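Local coordinates for protein KLLA0C04147p (Kluyveromyces lactis, PDB 5H2D) that binds ergosterol within its OSBP-related domain, the part of Osh1 present here, and probably transfers sterols between membranes, at residues A13-L16 against L17-S21; Y131-P134 against D135-Y138; D358-A361 against M362-R366; G417-W420 against K421-D425. One frame throughout, in Å; residues are numbered along the deposited sequence.

Contact 1: residues A13-L16 against L17-S21; sequences AKVL and LEEGS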
loop_
_atom_site.group_PDB
_atom_site.type_symbol
_atom_site.label_atom_id
_atom_site.label_comp_id
_atom_site.label_asym_id
_atom_site.label_seq_id
_atom_site.Cartn_x
_atom_site.Cartn_y
_atom_site.Cartn_z
ATOM N N ALA A 13 15.598 -14.497 7.578
ATOM C CA ALA A 13 15.738 -15.026 6.227
ATOM C C ALA A 13 15.523 -16.530 6.211
ATOM O O ALA A 13 14.920 -17.070 5.275
ATOM C CB ALA A 13 17.113 -14.674 5.659
ATOM N N LYS A 14 16.013 -17.221 7.246
ATOM C CA LYS A 14 15.842 -18.669 7.325
ATOM C C LYS A 14 14.366 -19.043 7.417
ATOM O O LYS A 14 13.915 -19.978 6.746
ATOM C CB LYS A 14 16.634 -19.205 8.521
ATOM C CG LYS A 14 16.616 -20.711 8.705
ATOM C CD LYS A 14 17.508 -21.102 9.881
ATOM C CE LYS A 14 17.308 -22.554 10.292
ATOM N NZ LYS A 14 17.975 -22.847 11.593
ATOM N N VAL A 15 13.594 -18.306 8.221
ATOM C CA VAL A 15 12.159 -18.568 8.333
ATOM C C VAL A 15 11.479 -18.393 6.983
ATOM O O VAL A 15 10.655 -19.220 6.571
ATOM C CB VAL A 15 11.521 -17.654 9.398
ATOM C CG1 VAL A 15 10.002 -17.777 9.363
ATOM C CG2 VAL A 15 12.060 -17.986 10.786
ATOM N N LEU A 16 11.818 -17.317 6.270
ATOM C CA LEU A 16 11.185 -17.054 4.982
ATOM C C LEU A 16 11.427 -18.192 4.003
ATOM O O LEU A 16 10.532 -18.564 3.235
ATOM C CB LEU A 16 11.704 -15.739 4.409
ATOM C CG LEU A 16 11.416 -14.511 5.271
ATOM C CD1 LEU A 16 12.044 -13.269 4.660
ATOM C CD2 LEU A 16 9.912 -14.323 5.451
ATOM N N LEU A 17 12.641 -18.748 4.004
ATOM C CA LEU A 17 12.948 -19.848 3.099
ATOM C C LEU A 17 12.299 -21.150 3.552
ATOM O O LEU A 17 11.783 -21.909 2.724
ATOM C CB LEU A 17 14.461 -20.020 2.982
ATOM C CG LEU A 17 15.146 -19.017 2.060
ATOM C CD1 LEU A 17 16.623 -19.366 1.903
ATOM C CD2 LEU A 17 14.449 -18.996 0.707
ATOM N N GLU A 18 12.306 -21.428 4.855
ATOM C CA GLU A 18 11.740 -22.686 5.328
ATOM C C GLU A 18 10.243 -22.751 5.087
ATOM O O GLU A 18 9.703 -23.836 4.850
ATOM C CB GLU A 18 12.050 -22.885 6.814
ATOM C CG GLU A 18 13.539 -22.855 7.132
ATOM C CD GLU A 18 13.846 -23.190 8.585
ATOM O OE1 GLU A 18 14.839 -23.912 8.833
ATOM O OE2 GLU A 18 13.100 -22.731 9.478
ATOM N N GLU A 19 9.558 -21.607 5.138
ATOM C CA GLU A 19 8.124 -21.563 4.895
ATOM C C GLU A 19 7.776 -21.507 3.410
ATOM O O GLU A 19 6.592 -21.416 3.072
ATOM C CB GLU A 19 7.510 -20.373 5.643
ATOM C CG GLU A 19 7.709 -20.466 7.150
ATOM C CD GLU A 19 6.841 -19.505 7.946
ATOM O OE1 GLU A 19 6.165 -18.642 7.335
ATOM O OE2 GLU A 19 6.838 -19.629 9.192
ATOM N N GLY A 20 8.760 -21.564 2.522
ATOM C CA GLY A 20 8.481 -21.646 1.099
ATOM C C GLY A 20 7.899 -20.369 0.537
ATOM O O GLY A 20 7.066 -20.421 -0.372
ATOM N N SER A 21 8.351 -19.221 1.041
ATOM C CA SER A 21 7.723 -17.945 0.700
ATOM C C SER A 21 7.859 -17.585 -0.771
ATOM O O SER A 21 7.073 -16.780 -1.281
ATOM C CB SER A 21 8.343 -16.845 1.558
ATOM O OG SER A 21 8.289 -17.207 2.920
#
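The carboxylates of Glu18 and Glu19, the flat groups here, each touch a side chain one turn back. Glu18 crosses the extended chain of Lys14, its OE1 3.2 Å from Lys14 CE, while OE1 and Lys14 NZ stay 4.3 Å apart, beyond a salt bridge. Glu19 runs alongside Val15, with OE2 3.7 Å from Val15 CG1; its other oxygen, OE1, makes a salt bridge to Arg139. A third flat group, the Leu16 carbonyl, is gripped twice by one residue. Ser21 OG approaches in the carbonyl plane, on a lone pair of Leu16 O, at 2.6 Å. Ser21 N arrives at 3.2 Å, nearly in line with the C=O bond. With its OG anti to its own carbonyl carbon (chi1 -52°), Ser21 brings hydroxyl and amide to the same acceptor, and the hydroxyl also bonds Arg139. Behind this end, regular helical bonds run from Leu17, Glu18 and Glu19 N to Ala13, Lys14 and Val15 O. Gly20, at positive phi, turns the chain so that its own N bonds Leu17 O at 3.0 Å. Together with the Ser21 N bond to Leu16 O, this is a Schellman motif, closing helix 7-18 at its C-terminal end.

Contact 2: residues Y131-P134 against D135-Y138; sequences YSRP and DKSY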
loop_
_atom_site.group_PDB
_atom_site.type_symbol
_atom_site.label_atom_id
_atom_site.label_comp_id
_atom_site.label_asym_id
_atom_site.label_seq_id
_atom_site.Cartn_x
_atom_site.Cartn_y
_atom_site.Cartn_z
ATOM N N TYR A 131 1.896 -11.710 -2.529
ATOM C CA TYR A 131 2.868 -11.232 -3.512
ATOM C C TYR A 131 4.253 -11.348 -2.893
ATOM O O TYR A 131 4.554 -10.669 -1.904
ATOM C CB TYR A 131 2.556 -9.791 -3.919
ATOM C CG TYR A 131 3.440 -9.151 -4.967
ATOM C CD1 TYR A 131 3.215 -9.381 -6.322
ATOM C CD2 TYR A 131 4.445 -8.258 -4.607
ATOM C CE1 TYR A 131 3.997 -8.766 -7.292
ATOM C CE2 TYR A 131 5.230 -7.628 -5.572
ATOM C CZ TYR A 131 4.999 -7.888 -6.904
ATOM O OH TYR A 131 5.764 -7.261 -7.852
ATOM N N SER A 132 5.089 -12.214 -3.460
ATOM C CA SER A 132 6.460 -12.351 -2.995
ATOM C C SER A 132 7.413 -11.950 -4.106
ATOM O O SER A 132 7.110 -12.094 -5.295
ATOM C CB SER A 132 6.748 -13.783 -2.542
ATOM O OG SER A 132 5.923 -14.136 -1.447
ATOM N N ARG A 133 8.574 -11.427 -3.708
ATOM C CA ARG A 133 9.587 -10.987 -4.661
ATOM C C ARG A 133 10.886 -11.692 -4.305
ATOM O O ARG A 133 11.639 -11.230 -3.437
ATOM C CB ARG A 133 9.730 -9.469 -4.647
ATOM C CG ARG A 133 8.575 -8.742 -5.353
ATOM C CD ARG A 133 8.596 -8.932 -6.857
ATOM N NE ARG A 133 9.764 -8.275 -7.436
ATOM C CZ ARG A 133 9.766 -7.062 -7.972
ATOM N NH1 ARG A 133 8.647 -6.348 -8.040
ATOM N NH2 ARG A 133 10.896 -6.555 -8.448
ATOM N N PRO A 134 11.172 -12.831 -4.947
ATOM C CA PRO A 134 12.434 -13.530 -4.661
ATOM C C PRO A 134 13.646 -12.635 -4.840
ATOM O O PRO A 134 14.612 -12.738 -4.072
ATOM C CB PRO A 134 12.428 -14.682 -5.677
ATOM C CG PRO A 134 10.978 -14.886 -6.035
ATOM C CD PRO A 134 10.348 -13.527 -5.951
ATOM N N ASP A 135 13.607 -11.745 -5.834
ATOM C CA ASP A 135 14.725 -10.854 -6.125
ATOM C C ASP A 135 14.938 -9.803 -5.046
ATOM O O ASP A 135 16.024 -9.213 -4.980
ATOM C CB ASP A 135 14.522 -10.172 -7.487
ATOM C CG ASP A 135 13.208 -9.397 -7.582
ATOM O OD1 ASP A 135 12.173 -9.898 -7.092
ATOM O OD2 ASP A 135 13.216 -8.293 -8.167
ATOM N N LYS A 136 13.932 -9.549 -4.209
ATOM C CA LYS A 136 14.009 -8.582 -3.125
ATOM C C LYS A 136 13.922 -9.230 -1.749
ATOM O O LYS A 136 14.039 -8.532 -0.739
ATOM C CB LYS A 136 12.883 -7.544 -3.267
ATOM C CG LYS A 136 12.830 -6.854 -4.615
ATOM C CD LYS A 136 14.141 -6.133 -4.915
ATOM C CE LYS A 136 14.062 -5.352 -6.206
ATOM N NZ LYS A 136 13.276 -4.105 -6.052
ATOM N N SER A 137 13.689 -10.537 -1.690
ATOM C CA SER A 137 13.601 -11.295 -0.444
ATOM C C SER A 137 12.464 -10.831 0.466
ATOM O O SER A 137 12.581 -10.906 1.693
ATOM C CB SER A 137 14.931 -11.267 0.310
ATOM O OG SER A 137 15.926 -11.964 -0.428
ATOM N N TYR A 138 11.326 -10.391 -0.089
ATOM C CA TYR A 138 10.189 -10.093 0.772
ATOM C C TYR A 138 8.943 -10.858 0.336
ATOM O O TYR A 138 8.813 -11.293 -0.812
ATOM C CB TYR A 138 9.887 -8.576 0.854
ATOM C CG TYR A 138 9.313 -7.891 -0.379
ATOM C CD1 TYR A 138 8.008 -8.132 -0.791
ATOM C CD2 TYR A 138 10.051 -6.933 -1.076
ATOM C CE1 TYR A 138 7.472 -7.480 -1.888
ATOM C CE2 TYR A 138 9.519 -6.267 -2.172
ATOM C CZ TYR A 138 8.227 -6.548 -2.575
ATOM O OH TYR A 138 7.698 -5.884 -3.661
#
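Arg133 lays its CB over one face of the Tyr138 ring, a CH-pi contact 4.0 Å from the ring centroid. Its chain folds twice, at chi2 (-70°) and chi3 (-67°), which brings the guanidinium round to Asp135. There NE and NH2 take OD1 and OD2 side-on, each at 2.9 Å and each on a syn lone pair, with the two planes only 4° apart. Asp135 meets it with CG tucked between its own backbone N and carbonyl carbon. The backbone beneath is a beta hairpin joining strands 128-133 and 138-146, with a G1 beta bulge: Ser137, at positive phi, and Tyr138 both face Arg133. Arg133 N bonds Tyr138 O at 2.9 Å, and Arg133 O receives Lys136 N at 2.9 Å. A leucine in place of Arg133 would probably leave the Asp135 carboxylate without its charged mate and free to turn. Arg133 NH1 donates to Tyr131 OH at 3.0 Å, and that hydroxyl is also bonded to Thr336. Tyr138 in turn sets its OH at the edge of the Tyr131 ring, in plane, 3.6 Å from Tyr131 CE2, while Phe333 of helix 332-337 touches both Arg133 and Tyr138.

Contact 3: residues D358-A361 against M362-R366; sequences DQRA and MEEGR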
loop_
_atom_site.group_PDB
_atom_site.type_symbol
_atom_site.label_atom_id
_atom_site.label_comp_id
_atom_site.label_asym_id
_atom_site.label_seq_id
_atom_site.Cartn_x
_atom_site.Cartn_y
_atom_site.Cartn_z
ATOM N N ASP A 358 -14.608 -11.251 -11.966
ATOM C CA ASP A 358 -15.049 -9.967 -12.509
ATOM C C ASP A 358 -13.862 -9.042 -12.736
ATOM O O ASP A 358 -13.762 -8.376 -13.777
ATOM C CB ASP A 358 -16.110 -9.301 -11.613
ATOM C CG ASP A 358 -15.743 -9.264 -10.136
ATOM O OD1 ASP A 358 -14.819 -9.976 -9.684
ATOM O OD2 ASP A 358 -16.444 -8.522 -9.410
ATOM N N GLN A 359 -12.939 -9.007 -11.780
ATOM C CA GLN A 359 -11.744 -8.195 -11.947
ATOM C C GLN A 359 -10.894 -8.689 -13.117
ATOM O O GLN A 359 -10.318 -7.879 -13.850
ATOM C CB GLN A 359 -10.944 -8.194 -10.644
ATOM C CG GLN A 359 -9.750 -7.274 -10.686
ATOM C CD GLN A 359 -9.035 -7.224 -9.364
ATOM O OE1 GLN A 359 -9.654 -7.286 -8.302
ATOM N NE2 GLN A 359 -7.715 -7.115 -9.422
ATOM N N ARG A 360 -10.795 -10.009 -13.304
ATOM C CA ARG A 360 -10.040 -10.541 -14.439
ATOM C C ARG A 360 -10.673 -10.125 -15.761
ATOM O O ARG A 360 -9.971 -9.716 -16.696
ATOM C CB ARG A 360 -9.954 -12.064 -14.353
ATOM C CG ARG A 360 -9.310 -12.734 -15.580
ATOM C CD ARG A 360 -7.822 -12.399 -15.713
ATOM N NE ARG A 360 -7.136 -12.677 -14.458
ATOM C CZ ARG A 360 -6.087 -11.995 -14.013
ATOM N NH1 ARG A 360 -5.575 -11.010 -14.735
ATOM N NH2 ARG A 360 -5.563 -12.294 -12.834
ATOM N N ALA A 361 -11.997 -10.250 -15.864
ATOM C CA ALA A 361 -12.683 -9.826 -17.080
ATOM C C ALA A 361 -12.415 -8.360 -17.371
ATOM O O ALA A 361 -12.131 -7.985 -18.516
ATOM C CB ALA A 361 -14.184 -10.079 -16.961
ATOM N N MET A 362 -12.489 -7.510 -16.345
ATOM C CA MET A 362 -12.285 -6.087 -16.582
ATOM C C MET A 362 -10.869 -5.824 -17.068
ATOM O O MET A 362 -10.659 -5.023 -17.988
ATOM C CB MET A 362 -12.567 -5.275 -15.322
ATOM C CG MET A 362 -12.455 -3.787 -15.598
ATOM S SD MET A 362 -12.652 -2.787 -14.113
ATOM C CE MET A 362 -14.401 -2.995 -13.799
ATOM N N GLU A 363 -9.887 -6.509 -16.479
ATOM C CA GLU A 363 -8.507 -6.300 -16.899
ATOM C C GLU A 363 -8.319 -6.642 -18.365
ATOM O O GLU A 363 -7.479 -6.037 -19.046
ATOM C CB GLU A 363 -7.565 -7.140 -16.040
ATOM C CG GLU A 363 -6.105 -6.768 -16.215
ATOM C CD GLU A 363 -5.171 -7.790 -15.604
ATOM O OE1 GLU A 363 -4.721 -8.699 -16.337
ATOM O OE2 GLU A 363 -4.882 -7.690 -14.389
ATOM N N GLU A 364 -9.086 -7.605 -18.864
ATOM C CA GLU A 364 -8.998 -8.044 -20.249
ATOM C C GLU A 364 -9.945 -7.280 -21.155
ATOM O O GLU A 364 -10.083 -7.633 -22.335
ATOM C CB GLU A 364 -9.259 -9.549 -20.322
ATOM C CG GLU A 364 -8.171 -10.332 -19.569
ATOM C CD GLU A 364 -8.297 -11.840 -19.674
ATOM O OE1 GLU A 364 -9.326 -12.334 -20.168
ATOM O OE2 GLU A 364 -7.361 -12.537 -19.238
ATOM N N GLY A 365 -10.596 -6.242 -20.636
ATOM C CA GLY A 365 -11.461 -5.410 -21.451
ATOM C C GLY A 365 -12.831 -5.979 -21.735
ATOM O O GLY A 365 -13.524 -5.482 -22.630
ATOM N N ARG A 366 -13.253 -7.000 -20.992
ATOM C CA ARG A 366 -14.554 -7.635 -21.197
ATOM C C ARG A 366 -15.502 -7.094 -20.136
ATOM O O ARG A 366 -15.754 -7.715 -19.104
ATOM C CB ARG A 366 -14.421 -9.149 -21.150
ATOM C CG ARG A 366 -13.603 -9.672 -22.310
ATOM C CD ARG A 366 -13.853 -11.139 -22.538
ATOM N NE ARG A 366 -13.558 -11.898 -21.338
ATOM C CZ ARG A 366 -12.337 -12.271 -20.982
ATOM N NH1 ARG A 366 -11.294 -11.958 -21.745
ATOM N NH2 ARG A 366 -12.159 -12.962 -19.864
HETATM O O HOH W 1 -5.351 -11.806 -17.707
#
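Arg360 and Glu363 lie side by side, and NH1 of the arginine meets OE1 of the glutamate at 2.9 Å, at the guanidinium edge and in its plane, with the carboxylate turned 78° against it. CG of Arg360 stands anti to its backbone N (chi1 174°), and bends at chi2 and chi3 then curl the chain's end back toward Glu363. Both groups have further partners: Glu363 OE1 also pairs with Arg30, and Arg360 NH2 reaches the backbone oxygens of Arg354 and Asn338. Beyond the helix end, Glu364 OE1 takes NH1 of Arg366 on its anti lone pair, with a weak second bond from NH2, while NE of that arginine pairs with Glu369.

A single water donates to Glu364 OE2 at 2.6 Å and accepts a weak bond from Arg360 NH1. Van der Waals contact adds Arg360 CD against Glu364 OE2 at 3.6 Å, and Ala361 CA lies loosely over one face of the Arg366 guanidinium.

In the backbone, Arg366 N bonds Ala361 O at 2.9 Å and Gly365 N bonds Met362 O at 2.9 Å, a Schellman motif with Gly365 at positive phi; Arg366 then stands at the N-cap position of helix 367-390.

Replacing Glu364 by alanine would probably leave the Arg366 guanidinium without this carboxylate and the bridging water without its acceptor. Arg366, held by Glu364 on one side of the turn and by Glu369 of helix 367-390 on the other, ties the two helices by charge, while the Arg360-Glu363 pair fastens helix 357-363 to its surroundings.

Contact 4: residues G417-W420 against K421-D425; sequences GEYW and KQRRD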
loop_
_atom_site.group_PDB
_atom_site.type_symbol
_atom_site.label_atom_id
_atom_site.label_comp_id
_atom_site.label_asym_id
_atom_site.label_seq_id
_atom_site.Cartn_x
_atom_site.Cartn_y
_atom_site.Cartn_z
ATOM N N GLY A 417 0.441 -16.494 11.318
ATOM C CA GLY A 417 1.661 -17.209 10.980
ATOM C C GLY A 417 1.483 -18.498 10.210
ATOM O O GLY A 417 2.473 -19.207 9.991
ATOM N N GLU A 418 0.265 -18.816 9.769
ATOM C CA GLU A 418 -0.022 -20.110 9.159
ATOM C C GLU A 418 -0.041 -20.097 7.639
ATOM O O GLU A 418 0.146 -21.152 7.025
ATOM C CB GLU A 418 -1.376 -20.623 9.646
ATOM C CG GLU A 418 -1.456 -20.729 11.143
ATOM C CD GLU A 418 -1.686 -22.138 11.586
ATOM O OE1 GLU A 418 -2.796 -22.661 11.325
ATOM O OE2 GLU A 418 -0.753 -22.726 12.177
ATOM N N TYR A 419 -0.296 -18.946 7.014
ATOM C CA TYR A 419 -0.626 -18.946 5.591
ATOM C C TYR A 419 0.485 -19.561 4.745
ATOM O O TYR A 419 0.227 -20.422 3.896
ATOM C CB TYR A 419 -0.912 -17.522 5.126
ATOM C CG TYR A 419 -1.146 -17.417 3.634
ATOM C CD1 TYR A 419 -2.379 -17.755 3.095
ATOM C CD2 TYR A 419 -0.135 -16.982 2.764
ATOM C CE1 TYR A 419 -2.618 -17.664 1.728
ATOM C CE2 TYR A 419 -0.373 -16.882 1.381
ATOM C CZ TYR A 419 -1.619 -17.226 0.884
ATOM O OH TYR A 419 -1.896 -17.115 -0.467
ATOM N N TRP A 420 1.724 -19.109 4.941
ATOM C CA TRP A 420 2.785 -19.541 4.039
ATOM C C TRP A 420 3.141 -21.009 4.258
ATOM O O TRP A 420 3.433 -21.714 3.288
ATOM C CB TRP A 420 4.007 -18.633 4.190
ATOM C CG TRP A 420 3.707 -17.207 3.787
ATOM C CD1 TRP A 420 3.410 -16.168 4.620
ATOM C CD2 TRP A 420 3.641 -16.688 2.450
ATOM N NE1 TRP A 420 3.179 -15.022 3.883
ATOM C CE2 TRP A 420 3.315 -15.314 2.552
ATOM C CE3 TRP A 420 3.844 -17.242 1.179
ATOM C CZ2 TRP A 420 3.189 -14.491 1.435
ATOM C CZ3 TRP A 420 3.714 -16.427 0.066
ATOM C CH2 TRP A 420 3.380 -15.059 0.207
ATOM N N LYS A 421 3.099 -21.487 5.508
ATOM C CA LYS A 421 3.362 -22.906 5.752
ATOM C C LYS A 421 2.269 -23.776 5.148
ATOM O O LYS A 421 2.559 -24.782 4.484
ATOM C CB LYS A 421 3.485 -23.165 7.253
ATOM C CG LYS A 421 4.526 -22.304 7.923
ATOM C CD LYS A 421 4.784 -22.722 9.363
ATOM C CE LYS A 421 3.528 -22.680 10.195
ATOM N NZ LYS A 421 3.828 -22.899 11.643
ATOM N N GLN A 422 1.004 -23.414 5.360
ATOM C CA GLN A 422 -0.074 -24.204 4.777
ATOM C C GLN A 422 -0.032 -24.142 3.259
ATOM O O GLN A 422 -0.370 -25.121 2.591
ATOM C CB GLN A 422 -1.430 -23.733 5.302
ATOM C CG GLN A 422 -1.544 -23.824 6.812
ATOM C CD GLN A 422 -2.973 -23.709 7.303
ATOM O OE1 GLN A 422 -3.921 -23.766 6.518
ATOM N NE2 GLN A 422 -3.135 -23.552 8.613
ATOM N N ARG A 423 0.382 -23.003 2.705
ATOM C CA ARG A 423 0.571 -22.891 1.262
ATOM C C ARG A 423 1.688 -23.815 0.781
ATOM O O ARG A 423 1.532 -24.539 -0.212
ATOM C CB ARG A 423 0.873 -21.430 0.927
ATOM C CG ARG A 423 1.178 -21.103 -0.532
ATOM C CD ARG A 423 1.749 -19.697 -0.578
ATOM N NE ARG A 423 1.960 -19.182 -1.929
ATOM C CZ ARG A 423 3.039 -19.416 -2.667
ATOM N NH1 ARG A 423 4.010 -20.186 -2.199
ATOM N NH2 ARG A 423 3.149 -18.883 -3.870
ATOM N N ARG A 424 2.832 -23.772 1.464
ATOM C CA ARG A 424 3.942 -24.679 1.180
ATOM C C ARG A 424 3.489 -26.133 1.133
ATOM O O ARG A 424 3.946 -26.913 0.281
ATOM C CB ARG A 424 5.024 -24.484 2.246
ATOM C CG ARG A 424 6.247 -25.376 2.112
ATOM C CD ARG A 424 7.019 -25.420 3.429
ATOM N NE ARG A 424 6.194 -25.980 4.492
ATOM C CZ ARG A 424 6.335 -25.712 5.787
ATOM N NH1 ARG A 424 7.281 -24.880 6.210
ATOM N NH2 ARG A 424 5.510 -26.267 6.660
ATOM N N ASP A 425 2.595 -26.520 2.042
ATOM C CA ASP A 425 2.196 -27.912 2.191
ATOM C C ASP A 425 0.940 -28.249 1.402
ATOM O O ASP A 425 0.359 -29.319 1.616
ATOM C CB ASP A 425 2.000 -28.238 3.674
ATOM C CG ASP A 425 3.286 -28.106 4.471
ATOM O OD1 ASP A 425 4.379 -28.128 3.864
ATOM O OD2 ASP A 425 3.205 -27.968 5.707
HETATM O O HOH W 2 3.385 -18.984 7.403
HETATM O O HOH W 3 4.747 -19.590 11.671
HETATM O O HOH W 4 4.509 -21.167 0.640
#
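Arg423 stretches alongside Trp420, so that CZ3 of the indole lies 3.8 Å above one face of its guanidinium, offset toward the rim. The two planes are 50° apart, so the indole touches the guanidinium face with CZ3 and the two do not stack flat. Leaving the backbone with CG anti to N (chi1 177°), Arg423 stays extended as far as NE, and its CD rests 3.7 Å from Trp420 CE3 and 4.0 Å from Tyr419 CE2. Tyr419 presents an edge to the indole, its CD2 over the centre of one face. A water accepts from Arg423 NH1 at 3.0 Å and sits 2.9 Å from Trp420 O.

Another water donates to Gly417 O and accepts from Lys421 N. Helical bonds run from Gln422 N to Glu418 O, then from Arg423 N to Tyr419 O and from Arg424 N to Trp420 O. At the far end Arg424 holds Asp425 side-on, NE to OD1 at 2.9 Å and NH2 to OD2 at 3.0 Å.

Helix 419-424 packs with Trp420 against strands 128-133 and 138-146, touching Glu130, Arg139 and Phe141. Glu130 pairs with Arg423 NE and bonds the OH of Tyr419, whose ring also stacks on Phe141.

Contacts 1, 2 and 4 cluster on one side of the chain's centre: contact 1 lies about 11 Å from contact 2 and about 10 Å from contact 4, centre to centre. Ser21 O and Ser132 OG, 2.9 Å apart, probably bond the turn after helix 7-18 to the hairpin, while Glu18 O and Arg424 NH1, at 3.0 Å, probably bond that helix to helix 419-424. Contacts 2 and 4 meet where Trp420 CH2 packs on Ser132 OG. Contact 3 stands apart, its centre about 34 Å from that of contact 1. The side chains of Met362 in contact 3 and Tyr138 in contact 2 lie about 12 and 14 Å from the ergosterol, well short of touching it.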